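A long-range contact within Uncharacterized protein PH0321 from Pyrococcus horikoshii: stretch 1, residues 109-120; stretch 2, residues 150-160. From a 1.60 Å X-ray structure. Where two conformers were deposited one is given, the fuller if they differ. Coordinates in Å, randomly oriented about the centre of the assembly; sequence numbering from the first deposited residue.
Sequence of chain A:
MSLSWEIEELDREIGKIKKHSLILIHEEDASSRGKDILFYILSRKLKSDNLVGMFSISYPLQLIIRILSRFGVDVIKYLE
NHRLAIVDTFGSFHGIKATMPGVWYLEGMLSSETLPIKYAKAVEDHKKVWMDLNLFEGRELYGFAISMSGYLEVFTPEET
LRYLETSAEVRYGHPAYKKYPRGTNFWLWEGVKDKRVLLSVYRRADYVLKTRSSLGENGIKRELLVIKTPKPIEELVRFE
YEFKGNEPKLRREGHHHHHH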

# COMPACT_ATOMS: atom_id res chain seq x y z
N MET A 109 22.76 7.36 -3.93
CA MET A 109 22.66 6.06 -4.56
C MET A 109 21.47 5.33 -3.98
O MET A 109 21.32 5.21 -2.76
CB MET A 109 23.95 5.24 -4.36
CG MET A 109 23.87 3.76 -4.77
SD MET A 109 23.63 3.43 -6.54
CE MET A 109 25.18 4.05 -7.20
N LEU A 110 20.61 4.85 -4.88
CA LEU A 110 19.46 4.05 -4.49
C LEU A 110 19.63 2.62 -4.97
O LEU A 110 19.31 2.27 -6.11
CB LEU A 110 18.16 4.67 -5.04
CG LEU A 110 17.92 6.14 -4.66
CD1 LEU A 110 16.63 6.69 -5.31
CD2 LEU A 110 17.89 6.34 -3.14
N SER A 111 20.15 1.78 -4.09
CA SER A 111 20.35 0.40 -4.45
C SER A 111 19.55 -0.47 -3.52
O SER A 111 18.97 0.02 -2.54
CB SER A 111 21.84 0.05 -4.37
OG SER A 111 22.24 -0.03 -3.02
N SER A 112 19.53 -1.76 -3.82
CA SER A 112 18.87 -2.73 -2.99
C SER A 112 19.46 -2.73 -1.58
O SER A 112 18.81 -3.19 -0.65
CB SER A 112 18.94 -4.11 -3.63
OG SER A 112 20.29 -4.46 -3.91
N GLU A 113 20.70 -2.22 -1.44
CA GLU A 113 21.40 -2.16 -0.16
C GLU A 113 21.18 -0.85 0.60
O GLU A 113 21.16 -0.83 1.82
CB GLU A 113 22.91 -2.34 -0.39
CG GLU A 113 23.30 -3.57 -1.19
CD GLU A 113 24.80 -3.67 -1.40
OE1 GLU A 113 25.42 -2.69 -1.87
OE2 GLU A 113 25.37 -4.74 -1.08
N THR A 114 21.08 0.26 -0.12
CA THR A 114 20.98 1.58 0.54
C THR A 114 19.54 2.00 0.82
O THR A 114 19.29 2.78 1.75
CB THR A 114 21.62 2.70 -0.31
OG1 THR A 114 20.85 2.89 -1.51
CG2 THR A 114 23.08 2.38 -0.66
N LEU A 115 18.61 1.51 0.01
CA LEU A 115 17.23 1.98 0.06
C LEU A 115 16.54 1.77 1.44
O LEU A 115 15.87 2.69 1.92
CB LEU A 115 16.40 1.38 -1.08
CG LEU A 115 15.00 1.95 -1.27
CD1 LEU A 115 15.03 3.48 -1.36
CD2 LEU A 115 14.29 1.36 -2.48
N PRO A 116 16.68 0.59 2.06
CA PRO A 116 16.02 0.38 3.36
C PRO A 116 16.32 1.45 4.42
O PRO A 116 15.38 1.96 5.03
CB PRO A 116 16.54 -0.99 3.81
CG PRO A 116 16.67 -1.72 2.51
CD PRO A 116 17.32 -0.67 1.61
N ILE A 117 17.60 1.79 4.62
CA ILE A 117 17.94 2.81 5.62
C ILE A 117 17.47 4.20 5.18
O ILE A 117 17.08 5.04 6.02
CB ILE A 117 19.46 2.77 6.02
CG1 ILE A 117 19.72 3.61 7.27
CG2 ILE A 117 20.36 3.19 4.88
CD1 ILE A 117 19.56 2.79 8.54
N LYS A 118 17.48 4.47 3.88
CA LYS A 118 16.99 5.75 3.39
C LYS A 118 15.47 5.89 3.63
O LYS A 118 14.99 6.96 4.02
CB LYS A 118 17.39 5.99 1.94
CG LYS A 118 18.91 6.15 1.82
CD LYS A 118 19.37 6.57 0.44
CE LYS A 118 20.85 6.94 0.53
NZ LYS A 118 21.41 7.25 -0.83
N TYR A 119 14.74 4.80 3.43
CA TYR A 119 13.31 4.82 3.78
C TYR A 119 13.11 5.05 5.27
O TYR A 119 12.22 5.80 5.68
CB TYR A 119 12.61 3.52 3.41
CG TYR A 119 12.06 3.45 2.01
CD1 TYR A 119 11.39 4.53 1.43
CD2 TYR A 119 12.12 2.26 1.30
CE1 TYR A 119 10.86 4.44 0.13
CE2 TYR A 119 11.59 2.16 0.02
CZ TYR A 119 10.98 3.24 -0.56
OH TYR A 119 10.45 3.09 -1.82
N ALA A 120 13.91 4.37 6.08
CA ALA A 120 13.72 4.42 7.54
C ALA A 120 13.90 5.85 8.03
O ALA A 120 13.16 6.31 8.88
CB ALA A 120 14.70 3.48 8.24
N GLY A 150 6.86 -2.72 -8.57
CA GLY A 150 7.67 -1.70 -9.24
C GLY A 150 9.17 -1.86 -9.04
O GLY A 150 9.96 -1.40 -9.87
N TYR A 151 9.58 -2.50 -7.94
CA TYR A 151 11.02 -2.68 -7.69
C TYR A 151 11.70 -3.50 -8.78
O TYR A 151 12.88 -3.35 -8.98
CB TYR A 151 11.26 -3.28 -6.31
CG TYR A 151 10.95 -2.29 -5.22
CD1 TYR A 151 11.62 -1.07 -5.16
CD2 TYR A 151 9.95 -2.56 -4.26
CE1 TYR A 151 11.34 -0.14 -4.16
CE2 TYR A 151 9.65 -1.62 -3.26
CZ TYR A 151 10.35 -0.42 -3.22
OH TYR A 151 10.08 0.54 -2.27
N LEU A 152 10.95 -4.37 -9.44
CA LEU A 152 11.54 -5.19 -10.49
C LEU A 152 11.94 -4.36 -11.72
O LEU A 152 12.61 -4.89 -12.62
CB LEU A 152 10.60 -6.34 -10.86
CG LEU A 152 10.40 -7.40 -9.77
CD1 LEU A 152 9.30 -8.38 -10.15
CD2 LEU A 152 11.70 -8.17 -9.48
N GLU A 153 11.54 -3.09 -11.77
CA GLU A 153 11.97 -2.20 -12.86
C GLU A 153 13.38 -1.68 -12.62
O GLU A 153 14.07 -1.27 -13.57
CB GLU A 153 10.99 -1.04 -13.04
CG GLU A 153 9.63 -1.49 -13.50
CD GLU A 153 8.51 -0.50 -13.19
OE1 GLU A 153 8.76 0.72 -13.17
OE2 GLU A 153 7.36 -0.96 -12.98
N VAL A 154 13.83 -1.69 -11.36
CA VAL A 154 15.12 -1.11 -10.97
C VAL A 154 16.09 -2.13 -10.35
O VAL A 154 17.31 -1.92 -10.38
CB VAL A 154 14.99 0.12 -10.02
CG1 VAL A 154 14.43 1.34 -10.76
CG2 VAL A 154 14.12 -0.20 -8.79
N PHE A 155 15.54 -3.20 -9.76
CA PHE A 155 16.35 -4.26 -9.13
C PHE A 155 16.14 -5.58 -9.86
O PHE A 155 15.05 -5.87 -10.35
CB PHE A 155 15.93 -4.49 -7.67
CG PHE A 155 16.03 -3.28 -6.75
CD1 PHE A 155 16.91 -2.21 -6.99
CD2 PHE A 155 15.24 -3.24 -5.59
CE1 PHE A 155 16.98 -1.12 -6.12
CE2 PHE A 155 15.31 -2.16 -4.72
CZ PHE A 155 16.17 -1.10 -4.98
N THR A 156 17.17 -6.43 -9.89
CA THR A 156 16.98 -7.80 -10.33
C THR A 156 16.10 -8.57 -9.33
O THR A 156 15.91 -8.11 -8.20
CB THR A 156 18.34 -8.53 -10.51
OG1 THR A 156 18.92 -8.75 -9.22
CG2 THR A 156 19.29 -7.69 -11.35
N PRO A 157 15.54 -9.72 -9.73
CA PRO A 157 14.84 -10.52 -8.73
C PRO A 157 15.69 -10.87 -7.49
O PRO A 157 15.20 -10.81 -6.36
CB PRO A 157 14.43 -11.78 -9.52
CG PRO A 157 14.30 -11.26 -10.94
CD PRO A 157 15.44 -10.31 -11.08
N GLU A 158 16.95 -11.22 -7.72
CA GLU A 158 17.86 -11.57 -6.64
C GLU A 158 18.06 -10.37 -5.70
O GLU A 158 17.99 -10.50 -4.47
CB GLU A 158 19.19 -12.01 -7.24
CG GLU A 158 19.09 -13.37 -7.96
CD GLU A 158 18.47 -13.33 -9.38
OE1 GLU A 158 18.25 -12.25 -9.99
OE2 GLU A 158 18.22 -14.45 -9.90
N GLU A 159 18.28 -9.19 -6.30
CA GLU A 159 18.42 -7.95 -5.55
C GLU A 159 17.15 -7.62 -4.77
O GLU A 159 17.23 -7.18 -3.62
CB GLU A 159 18.77 -6.78 -6.48
CG GLU A 159 20.22 -6.79 -6.94
CD GLU A 159 20.51 -5.87 -8.13
OE1 GLU A 159 19.57 -5.32 -8.75
OE2 GLU A 159 21.71 -5.71 -8.47
N THR A 160 16.00 -7.84 -5.40
CA THR A 160 14.71 -7.54 -4.75
C THR A 160 14.49 -8.47 -3.56
O THR A 160 14.06 -8.04 -2.49
CB THR A 160 13.55 -7.63 -5.77
OG1 THR A 160 13.85 -6.77 -6.88
CG2 THR A 160 12.23 -7.22 -5.13

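Met109 makes no contact with stretch 2, but its carbonyl helps fix the start of stretch 1: Met109 O accepts from Thr114 OG1 at 2.7 Å and from Lys118 NZ at 2.8 Å. The contact proper begins at Leu110, through backbone rather than side chain. Leu110 O lies 4.1 Å from Phe155 CE1, near the plane of the ring and at its edge, whereas the nearest side-chain atom, Leu110 CB, stays 6.0 Å from Phe155 CE1.

Ser111 points its CA-to-CB bond away from stretch 2, and its contribution is again main chain, with Ser111 C 3.7 Å from Phe155 CE1. Its hydroxyl serves the local turn instead: Ser111 OG accepts from Glu113 N and from Thr114 N, both at 3.1 Å, while Ser111 N donates to Thr114 OG1 at 2.9 Å with an angle of 174° at the hydrogen. These reciprocal bonds tie down the segment leading into the helix.

Ser112 is the most extensively covered residue, with 72 Å² buried by stretch 2, closely matched by 68 Å² on Phe155. Ser112 CB sits 4.1 Å from the centroid of the Phe155 ring and only 2° off the ring normal, the geometry of a CH-pi contact over the face. Ser112 also meets Glu159, the CB of Ser112 lying 3.5 Å from Glu159 O; no hydrogen bond links the two residues. The Glu159 carboxylate is turned to its own helix start, where OE1 accepts from Thr156 N at 2.9 Å. In return Thr156 OG1 caps the helix by accepting from Glu159 N at 3.0 Å.

Glu113 and Thr114 stay out of contact. Leu115 then points toward stretch 2 and bridges two aromatic residues through one methyl: CD2 is 3.7 Å from Tyr151 CE1 and 4.0 Å from Phe155 CZ. Both are apolar contacts, and the second meets the edge of the Phe155 ring, so that ring has Ser112 over a face and Leu115 at its rim. The backbone bond from Phe155 N to Tyr151 O, 2.8 Å, holds the two aromatic residues within a single turn.

One helical turn beyond Leu115, with Tyr119 N donating to Leu115 O at 2.8 Å, Tyr119 supplies the one hydrogen bond across the contact. Tyr119 OH and Tyr151 OH are 2.6 Å apart, and either could be the donor. Each hydroxyl lies near the plane of the other ring, at its edge, so the phenols meet tip to tip rather than stacking.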